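Local coordinates for BamaA.19900.a (PDB 6VZZ), which probably phosphorylates glucose at the expense of a nucleotide, the entry step of glycolysis, in a free-living amoeba, at residues T199-R204 / Q213-E218; Q182-L187 / Q328-L333. One frame throughout, in Å; residues are numbered along the deposited sequence.

Contact 1: residues T199-R204 / Q213-E218; sequences TLLSLR and QVMPME. With BGC (beta-D-glucopyranose), chain B.
Gln213 O is approached by two groups of the facing strand: Leu201 N donates to it at 2.7 Å, with an N-H...O angle of 171°, and Leu200 CA adds a longer C-H...O contact. Gln213 N returns a bond to Leu201 O, closing one ring of paired backbone bonds. A second ring joins Thr199 and Met215, where Met215 N reaches Thr199 O at 3.0 Å. Two hydrogen-bonded pairs thus flank the non-hydrogen-bonded pair Leu200-Val214, the alternation that defines antiparallel pairing; this is the beta hairpin of strands 195-201 and 213-216. Leu200 and Val214 sit on one face, with Leu200 CD2 4.2 Å from Val214 CG2, and both pack on Cys151 of helix 146-159. The other face carries Thr199, Leu201, Gln213 and Met215. There Leu201 CD1 lies 3.7 Å from Met215 CB, while Met215 CG stands anti to its backbone N (chi1 -170°) and the extended chain leads away from the hairpin partner. Gln213 OE1 is hydrogen-bonded to Gln213 NE2 of the second subunit, and Leu201 packs on Met215 of that subunit. Two residues on from Met215, the Met217 side chain crosses that of Thr199 obliquely, its CE 3.7 Å from Thr199 CB. Glu218 then engages the sugar with both carboxylate oxygens: OE1 accepts from glucose O2 and OE2 from glucose O3, each at 2.6 Å. Asp146, Asn145 and His221 also bond to this glucose.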
ATOM      1  N   THR A 199      -5.267  -6.405   2.318  1.00 32.85           N
ATOM      2  CA  THR A 199      -5.875  -5.418   3.205  1.00 34.12           C
ATOM      3  C   THR A 199      -7.391  -5.495   3.128  1.00 36.81           C
ATOM      4  O   THR A 199      -7.963  -5.498   2.034  1.00 35.68           O
ATOM      5  CB  THR A 199      -5.426  -3.991   2.859  1.00 35.14           C
ATOM      6  OG1 THR A 199      -4.001  -3.910   2.914  1.00 36.11           O
ATOM      7  CG2 THR A 199      -6.018  -2.977   3.849  1.00 33.61           C
ATOM      8  N   LEU A 200      -8.035  -5.545   4.293  1.00 38.45           N
ATOM      9  CA  LEU A 200      -9.480  -5.384   4.399  1.00 37.72           C
ATOM     10  C   LEU A 200      -9.790  -3.893   4.440  1.00 35.84           C
ATOM     11  O   LEU A 200      -9.336  -3.193   5.347  1.00 39.34           O
ATOM     12  CB  LEU A 200     -10.008  -6.091   5.650  1.00 38.07           C
ATOM     13  CG  LEU A 200     -10.058  -7.626   5.638  1.00 38.01           C
ATOM     14  CD1 LEU A 200     -10.134  -8.198   7.042  1.00 35.10           C
ATOM     15  CD2 LEU A 200     -11.245  -8.115   4.812  1.00 40.09           C
ATOM     16  N   LEU A 201     -10.545  -3.407   3.462  1.00 36.33           N
ATOM     17  CA  LEU A 201     -10.789  -1.982   3.283  1.00 37.21           C
ATOM     18  C   LEU A 201     -12.206  -1.613   3.699  1.00 42.28           C
ATOM     19  O   LEU A 201     -13.160  -2.347   3.421  1.00 45.39           O
ATOM     20  CB  LEU A 201     -10.578  -1.566   1.822  1.00 39.08           C
ATOM     21  CG  LEU A 201      -9.190  -1.722   1.203  1.00 38.83           C
ATOM     22  CD1 LEU A 201      -9.216  -1.386  -0.272  1.00 34.52           C
ATOM     23  CD2 LEU A 201      -8.223  -0.826   1.924  1.00 37.26           C
ATOM     24  N   SER A 202     -12.338  -0.454   4.340  1.00 40.56           N
ATOM     25  CA  SER A 202     -13.625   0.181   4.622  1.00 44.62           C
ATOM     26  C   SER A 202     -13.613   1.583   4.019  1.00 45.18           C
ATOM     27  O   SER A 202     -13.319   2.557   4.716  1.00 50.12           O
ATOM     28  CB  SER A 202     -13.903   0.246   6.130  1.00 48.74           C
ATOM     29  OG  SER A 202     -14.516  -0.944   6.585  1.00 53.77           O
ATOM     30  N   LEU A 203     -13.952   1.690   2.739  1.00 48.54           N
ATOM     31  CA  LEU A 203     -14.020   2.977   2.071  1.00 52.61           C
ATOM     32  C   LEU A 203     -15.480   3.426   1.936  1.00 66.22           C
ATOM     33  O   LEU A 203     -16.369   2.901   2.615  1.00 67.06           O
ATOM     34  CB  LEU A 203     -13.313   2.871   0.717  1.00 54.01           C
ATOM     35  CG  LEU A 203     -11.878   2.351   0.704  1.00 50.37           C
ATOM     36  CD1 LEU A 203     -11.578   1.686  -0.633  1.00 45.14           C
ATOM     37  CD2 LEU A 203     -10.897   3.478   0.976  1.00 44.79           C
ATOM     38  N   ARG A 204     -15.727   4.376   1.029  1.00 85.42           N
ATOM     39  CA  ARG A 204     -17.022   5.037   0.775  1.00 87.84           C
ATOM     40  C   ARG A 204     -17.370   6.038   1.870  1.00 85.66           C
ATOM     41  O   ARG A 204     -16.847   7.156   1.884  1.00 84.83           O
ATOM     42  CB  ARG A 204     -18.156   4.016   0.600  1.00 86.87           C
ATOM     43  CG  ARG A 204     -18.197   3.401  -0.788  1.00 87.55           C
ATOM     44  CD  ARG A 204     -19.221   2.291  -0.895  1.00 86.57           C
ATOM     45  NE  ARG A 204     -18.776   1.054  -0.251  1.00 84.79           N
ATOM     46  CZ  ARG A 204     -19.224  -0.152  -0.591  1.00 88.08           C
ATOM     47  NH1 ARG A 204     -20.116  -0.275  -1.570  1.00 87.13           N
ATOM     48  NH2 ARG A 204     -18.779  -1.234   0.035  1.00 81.02           N
ATOM     49  N   GLN A 213     -14.318  -4.583   1.733  1.00 46.44           N
ATOM     50  CA  GLN A 213     -13.723  -4.843   0.433  1.00 42.49           C
ATOM     51  C   GLN A 213     -12.316  -5.394   0.631  1.00 39.93           C
ATOM     52  O   GLN A 213     -11.599  -4.986   1.547  1.00 41.06           O
ATOM     53  CB  GLN A 213     -13.699  -3.578  -0.431  1.00 40.59           C
ATOM     54  CG  GLN A 213     -15.090  -3.112  -0.877  1.00 37.23           C
ATOM     55  CD  GLN A 213     -15.036  -1.885  -1.772  1.00 44.34           C
ATOM     56  OE1 GLN A 213     -14.910  -0.757  -1.298  1.00 45.87           O
ATOM     57  NE2 GLN A 213     -15.109  -2.105  -3.076  1.00 50.02           N
ATOM     58  N   VAL A 214     -11.938  -6.344  -0.206  1.00 39.76           N
ATOM     59  CA  VAL A 214     -10.627  -6.972  -0.142  1.00 34.03           C
ATOM     60  C   VAL A 214      -9.758  -6.369  -1.231  1.00 35.94           C
ATOM     61  O   VAL A 214     -10.179  -6.273  -2.393  1.00 33.91           O
ATOM     62  CB  VAL A 214     -10.731  -8.498  -0.302  1.00 35.52           C
ATOM     63  CG1 VAL A 214      -9.355  -9.149  -0.205  1.00 36.43           C
ATOM     64  CG2 VAL A 214     -11.667  -9.081   0.743  1.00 38.75           C
ATOM     65  N   MET A 215      -8.543  -5.958  -0.861  1.00 35.97           N
ATOM     66  CA  MET A 215      -7.571  -5.563  -1.855  1.00 34.88           C
ATOM     67  C   MET A 215      -6.387  -6.516  -1.823  1.00 35.07           C
ATOM     68  O   MET A 215      -5.675  -6.573  -0.809  1.00 35.62           O
ATOM     69  CB  MET A 215      -7.102  -4.133  -1.639  1.00 33.94           C
ATOM     70  CG  MET A 215      -6.289  -3.649  -2.820  1.00 34.66           C
ATOM     71  SD  MET A 215      -5.540  -2.040  -2.602  1.00 50.28           S
ATOM     72  CE  MET A 215      -4.634  -1.943  -4.165  1.00 37.25           C
ATOM     73  N   PRO A 216      -6.124  -7.257  -2.898  1.00 33.50           N
ATOM     74  CA  PRO A 216      -4.936  -8.113  -2.924  1.00 31.87           C
ATOM     75  C   PRO A 216      -3.690  -7.280  -3.147  1.00 34.60           C
ATOM     76  O   PRO A 216      -3.730  -6.217  -3.775  1.00 33.37           O
ATOM     77  CB  PRO A 216      -5.201  -9.058  -4.102  1.00 34.21           C
ATOM     78  CG  PRO A 216      -6.139  -8.321  -4.979  1.00 30.70           C
ATOM     79  CD  PRO A 216      -6.956  -7.414  -4.103  1.00 32.11           C
ATOM     80  N   MET A 217      -2.572  -7.769  -2.612  1.00 32.92           N
ATOM     81  CA  MET A 217      -1.335  -7.009  -2.625  1.00 33.02           C
ATOM     82  C   MET A 217      -0.139  -7.945  -2.798  1.00 35.59           C
ATOM     83  O   MET A 217      -0.232  -9.161  -2.602  1.00 32.72           O
ATOM     84  CB  MET A 217      -1.188  -6.183  -1.344  1.00 30.99           C
ATOM     85  CG  MET A 217      -2.226  -5.101  -1.159  1.00 33.16           C
ATOM     86  SD  MET A 217      -2.013  -4.196   0.393  1.00 35.20           S
ATOM     87  CE  MET A 217      -3.188  -2.859   0.154  1.00 33.46           C
ATOM     88  N   GLU A 218       1.005  -7.354  -3.151  1.00 33.06           N
ATOM     89  CA  GLU A 218       2.236  -8.113  -3.332  1.00 33.60           C
ATOM     90  C   GLU A 218       3.388  -7.505  -2.538  1.00 32.26           C
ATOM     91  O   GLU A 218       4.541  -7.554  -2.966  1.00 34.23           O
ATOM     92  CB  GLU A 218       2.592  -8.206  -4.812  1.00 32.85           C
ATOM     93  CG  GLU A 218       1.697  -9.149  -5.593  1.00 31.72           C
ATOM     94  CD  GLU A 218       1.878 -10.593  -5.154  1.00 37.76           C
ATOM     95  OE1 GLU A 218       2.974 -10.935  -4.626  1.00 38.77           O
ATOM     96  OE2 GLU A 218       0.918 -11.383  -5.317  1.00 38.03           O
TER
HETATM   97  C2  BGC B 401       3.222 -14.314  -3.630  1.00 34.07           C
HETATM   98  C3  BGC B 401       1.878 -13.820  -3.121  1.00 34.86           C
HETATM   99  C4  BGC B 401       1.351 -14.758  -2.042  1.00 35.95           C
HETATM  100  C5  BGC B 401       2.405 -14.919  -0.952  1.00 37.40           C
HETATM  101  C6  BGC B 401       2.006 -15.866   0.154  1.00 34.53           C
HETATM  102  C1  BGC B 401       4.169 -14.474  -2.450  1.00 35.01           C
HETATM  103  O1  BGC B 401       5.433 -14.842  -2.865  1.00 39.30           O
HETATM  104  O2  BGC B 401       3.757 -13.397  -4.576  1.00 36.32           O
HETATM  105  O3  BGC B 401       0.950 -13.709  -4.191  1.00 35.93           O
HETATM  106  O4  BGC B 401       0.177 -14.215  -1.456  1.00 32.47           O
HETATM  107  O5  BGC B 401       3.612 -15.420  -1.541  1.00 36.44           O
HETATM  108  O6  BGC B 401       1.495 -17.079  -0.358  1.00 37.00           O

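Contact 2: residues Q182-L187 / Q328-L333; sequences QPDHYL and QVRGML. With CA (calcium ion), chain E.
Leu187 pairs with Met332 in parallel register, bonding to both neighbours of Met332: Leu187 N donates to Gly331 O at 3.0 Å, and Leu333 N to Leu187 O at 2.8 Å. One further backbone bond, nearer Asp184, runs from Arg330 N to His185 O at 2.8 Å, the donor tilted 23° from the carbonyl plane. Leu187 CB lies against Met332 CB and Val329 CG1, and this face is covered by helix 303-327, on which Leu187 meets Leu323 and Val329 meets Cys324. Tyr186 points to the opposite face, where its CD1 rests 3.6 Å from Gly331 CA, and its CB touches Leu333 CD1. Strands 186-191 and 331-335 are neighbours in the mixed sheet of this glucokinase, a member of the actin-like ATPase clan. At the sheet's end the contact becomes polar. The side chain of Arg330 lies alongside that of Tyr186 and points the same way; its CG, anti to the backbone N (chi1 165°), comes near Tyr186 OH. The phenol oxygen in turn accepts a bond from Gln182 N at 2.9 Å, fastening the loop to the ring. Gln182 CG lies over one face of the Arg330 guanidinium, displaced toward its rim. In the guanidinium plane, NH1 forms a salt bridge with Asp184 OD2 at 3.2 Å, the carboxylate turned 29° from that plane. Asp184 divides its oxygens between two positive partners, since OD1 binds calcium at 2.7 Å. Calcium on OD1 probably draws charge from the carboxylate and so tempers its pull on Arg330. Pro183, the central residue of an inverse gamma turn, supplies its O as another ligand at 2.5 Å, and two waters also bind the ion.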
ATOM      1  N   GLN A 182     -13.637  -3.504  13.405  1.00 44.75           N
ATOM      2  CA  GLN A 182     -14.390  -2.265  13.280  1.00 46.60           C
ATOM      3  C   GLN A 182     -14.487  -1.874  11.808  1.00 45.76           C
ATOM      4  O   GLN A 182     -13.851  -2.480  10.942  1.00 41.33           O
ATOM      5  CB  GLN A 182     -13.726  -1.172  14.117  1.00 48.42           C
ATOM      6  CG  GLN A 182     -13.680  -1.468  15.616  1.00 49.10           C
ATOM      7  CD  GLN A 182     -15.064  -1.693  16.229  1.00 55.67           C
ATOM      8  OE1 GLN A 182     -16.033  -0.988  15.914  1.00 50.46           O
ATOM      9  NE2 GLN A 182     -15.158  -2.694  17.107  1.00 57.21           N
ATOM     10  N   PRO A 183     -15.309  -0.882  11.474  1.00 48.11           N
ATOM     11  CA  PRO A 183     -15.350  -0.472  10.051  1.00 48.09           C
ATOM     12  C   PRO A 183     -14.225   0.497   9.701  1.00 46.30           C
ATOM     13  O   PRO A 183     -14.417   1.686   9.408  1.00 49.33           O
ATOM     14  CB  PRO A 183     -16.743   0.164   9.924  1.00 46.96           C
ATOM     15  CG  PRO A 183     -17.463  -0.124  11.201  1.00 45.82           C
ATOM     16  CD  PRO A 183     -16.411  -0.285  12.243  1.00 44.56           C
ATOM     17  N   ASP A 184     -13.004  -0.025   9.744  1.00 45.81           N
ATOM     18  CA  ASP A 184     -11.802   0.683   9.321  1.00 44.75           C
ATOM     19  C   ASP A 184     -10.986  -0.303   8.495  1.00 41.70           C
ATOM     20  O   ASP A 184     -11.473  -1.385   8.158  1.00 44.32           O
ATOM     21  CB  ASP A 184     -11.051   1.250  10.533  1.00 43.25           C
ATOM     22  CG  ASP A 184     -11.854   2.321  11.267  1.00 49.17           C
ATOM     23  OD1 ASP A 184     -12.419   3.224  10.601  1.00 58.32           O
ATOM     24  OD2 ASP A 184     -11.935   2.259  12.511  1.00 52.98           O
ATOM     25  N   HIS A 185      -9.758   0.063   8.123  1.00 39.16           N
ATOM     26  CA  HIS A 185      -8.935  -0.857   7.351  1.00 34.03           C
ATOM     27  C   HIS A 185      -8.151  -1.756   8.282  1.00 35.34           C
ATOM     28  O   HIS A 185      -7.745  -1.345   9.370  1.00 35.69           O
ATOM     29  CB  HIS A 185      -7.955  -0.131   6.435  1.00 33.86           C
ATOM     30  CG  HIS A 185      -8.558   1.014   5.696  1.00 34.31           C
ATOM     31  ND1 HIS A 185      -9.749   0.913   5.010  1.00 34.28           N
ATOM     32  CD2 HIS A 185      -8.133   2.286   5.531  1.00 33.15           C
ATOM     33  CE1 HIS A 185     -10.035   2.077   4.457  1.00 34.59           C
ATOM     34  NE2 HIS A 185      -9.076   2.929   4.766  1.00 35.71           N
ATOM     35  N   TYR A 186      -7.908  -2.982   7.829  1.00 37.58           N
ATOM     36  CA  TYR A 186      -7.088  -3.927   8.569  1.00 34.55           C
ATOM     37  C   TYR A 186      -6.102  -4.568   7.608  1.00 34.57           C
ATOM     38  O   TYR A 186      -6.474  -4.958   6.496  1.00 35.94           O
ATOM     39  CB  TYR A 186      -7.946  -4.985   9.269  1.00 33.32           C
ATOM     40  CG  TYR A 186      -8.726  -4.435  10.447  1.00 37.39           C
ATOM     41  CD1 TYR A 186      -8.192  -4.458  11.728  1.00 35.72           C
ATOM     42  CD2 TYR A 186      -9.991  -3.870  10.274  1.00 40.35           C
ATOM     43  CE1 TYR A 186      -8.886  -3.947  12.809  1.00 34.99           C
ATOM     44  CE2 TYR A 186     -10.698  -3.356  11.353  1.00 42.21           C
ATOM     45  CZ  TYR A 186     -10.133  -3.402  12.621  1.00 40.74           C
ATOM     46  OH  TYR A 186     -10.816  -2.900  13.702  1.00 42.33           O
ATOM     47  N   LEU A 187      -4.842  -4.633   8.026  1.00 33.71           N
ATOM     48  CA  LEU A 187      -3.794  -5.298   7.269  1.00 33.80           C
ATOM     49  C   LEU A 187      -3.738  -6.764   7.676  1.00 32.32           C
ATOM     50  O   LEU A 187      -3.785  -7.090   8.864  1.00 33.72           O
ATOM     51  CB  LEU A 187      -2.450  -4.611   7.529  1.00 31.07           C
ATOM     52  CG  LEU A 187      -1.168  -5.081   6.846  1.00 32.30           C
ATOM     53  CD1 LEU A 187      -1.228  -4.874   5.349  1.00 31.67           C
ATOM     54  CD2 LEU A 187       0.031  -4.347   7.425  1.00 34.67           C
ATOM     55  N   GLN A 328      -2.580   3.399   6.646  1.00 32.64           N
ATOM     56  CA  GLN A 328      -3.418   4.012   7.676  1.00 32.22           C
ATOM     57  C   GLN A 328      -4.480   3.035   8.173  1.00 30.31           C
ATOM     58  O   GLN A 328      -5.657   3.375   8.301  1.00 32.79           O
ATOM     59  CB  GLN A 328      -4.064   5.302   7.169  1.00 29.01           C
ATOM     60  CG  GLN A 328      -3.118   6.462   7.024  1.00 29.23           C
ATOM     61  CD  GLN A 328      -2.548   6.924   8.361  1.00 34.96           C
ATOM     62  OE1 GLN A 328      -3.249   7.539   9.165  1.00 42.74           O
ATOM     63  NE2 GLN A 328      -1.271   6.635   8.600  1.00 30.82           N
ATOM     64  N   VAL A 329      -4.049   1.802   8.446  1.00 29.87           N
ATOM     65  CA  VAL A 329      -4.960   0.791   8.979  1.00 31.58           C
ATOM     66  C   VAL A 329      -5.223   1.045  10.462  1.00 33.38           C
ATOM     67  O   VAL A 329      -4.487   1.760  11.149  1.00 31.33           O
ATOM     68  CB  VAL A 329      -4.410  -0.629   8.752  1.00 33.75           C
ATOM     69  CG1 VAL A 329      -4.204  -0.903   7.264  1.00 32.95           C
ATOM     70  CG2 VAL A 329      -3.106  -0.842   9.554  1.00 28.67           C
ATOM     71  N   ARG A 330      -6.294   0.437  10.961  1.00 34.41           N
ATOM     72  CA  ARG A 330      -6.601   0.446  12.382  1.00 36.22           C
ATOM     73  C   ARG A 330      -5.963  -0.722  13.128  1.00 40.11           C
ATOM     74  O   ARG A 330      -5.699  -0.611  14.333  1.00 42.19           O
ATOM     75  CB  ARG A 330      -8.121   0.426  12.581  1.00 36.73           C
ATOM     76  CG  ARG A 330      -8.559   0.080  13.987  1.00 39.99           C
ATOM     77  CD  ARG A 330      -9.783   0.856  14.394  1.00 46.09           C
ATOM     78  NE  ARG A 330     -10.253   0.443  15.711  1.00 55.87           N
ATOM     79  CZ  ARG A 330     -11.379   0.871  16.276  1.00 57.19           C
ATOM     80  NH1 ARG A 330     -12.161   1.726  15.633  1.00 50.30           N
ATOM     81  NH2 ARG A 330     -11.722   0.436  17.482  1.00 62.35           N
ATOM     82  N   GLY A 331      -5.693  -1.825  12.440  1.00 35.15           N
ATOM     83  CA  GLY A 331      -5.147  -2.989  13.101  1.00 34.99           C
ATOM     84  C   GLY A 331      -4.533  -3.896  12.065  1.00 36.37           C
ATOM     85  O   GLY A 331      -4.577  -3.620  10.863  1.00 34.87           O
ATOM     86  N   MET A 332      -3.947  -4.989  12.552  1.00 34.67           N
ATOM     87  CA  MET A 332      -3.363  -5.974  11.659  1.00 35.77           C
ATOM     88  C   MET A 332      -3.542  -7.368  12.237  1.00 36.85           C
ATOM     89  O   MET A 332      -3.648  -7.548  13.452  1.00 40.83           O
ATOM     90  CB  MET A 332      -1.884  -5.689  11.379  1.00 35.52           C
ATOM     91  CG  MET A 332      -1.082  -5.321  12.586  1.00 43.60           C
ATOM     92  SD  MET A 332       0.668  -5.073  12.204  1.00 49.72           S
ATOM     93  CE  MET A 332       1.301  -5.117  13.871  1.00 46.16           C
ATOM     94  N   LEU A 333      -3.593  -8.352  11.345  1.00 36.48           N
ATOM     95  CA  LEU A 333      -3.821  -9.744  11.708  1.00 37.78           C
ATOM     96  C   LEU A 333      -2.679 -10.585  11.160  1.00 37.33           C
ATOM     97  O   LEU A 333      -2.420 -10.565   9.952  1.00 33.32           O
ATOM     98  CB  LEU A 333      -5.161 -10.238  11.157  1.00 37.26           C
ATOM     99  CG  LEU A 333      -6.452  -9.673  11.763  1.00 38.57           C
ATOM    100  CD1 LEU A 333      -6.759  -8.249  11.311  1.00 34.73           C
ATOM    101  CD2 LEU A 333      -7.596 -10.594  11.421  1.00 38.14           C
TER
HETATM  102 CA    CA E 404     -14.295   4.086   8.877  1.00 78.76          CA
HETATM  103  O   HOH W   1     -16.043   4.110   6.669  1.00 55.62           O
HETATM  104  O   HOH W   2     -13.229   5.964   9.777  1.00 65.99           O

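In the fold
Contacts 1 and 2 have centres about 10 Å apart and belong to one mixed sheet, where strands 331-335, 186-191, 195-201 and 213-216 follow in that order. Along the chain, 182-187 comes first, then 199-204 and 213-218, and finally 328-333, so contact 1 is nested within the loop that contact 2 closes. Strands 186-191 and 195-201 join them through Leu200 N, 2.8 Å from Tyr186 O, and close by Ser202 N lies 3.0 Å from His185 ND1, both probable hydrogen bonds. Both contacts touch the second subunit. The sheet therefore connects the calcium-binding loop at 183-184, the subunit interface along 213-216 and the glucose pocket reached by Glu218.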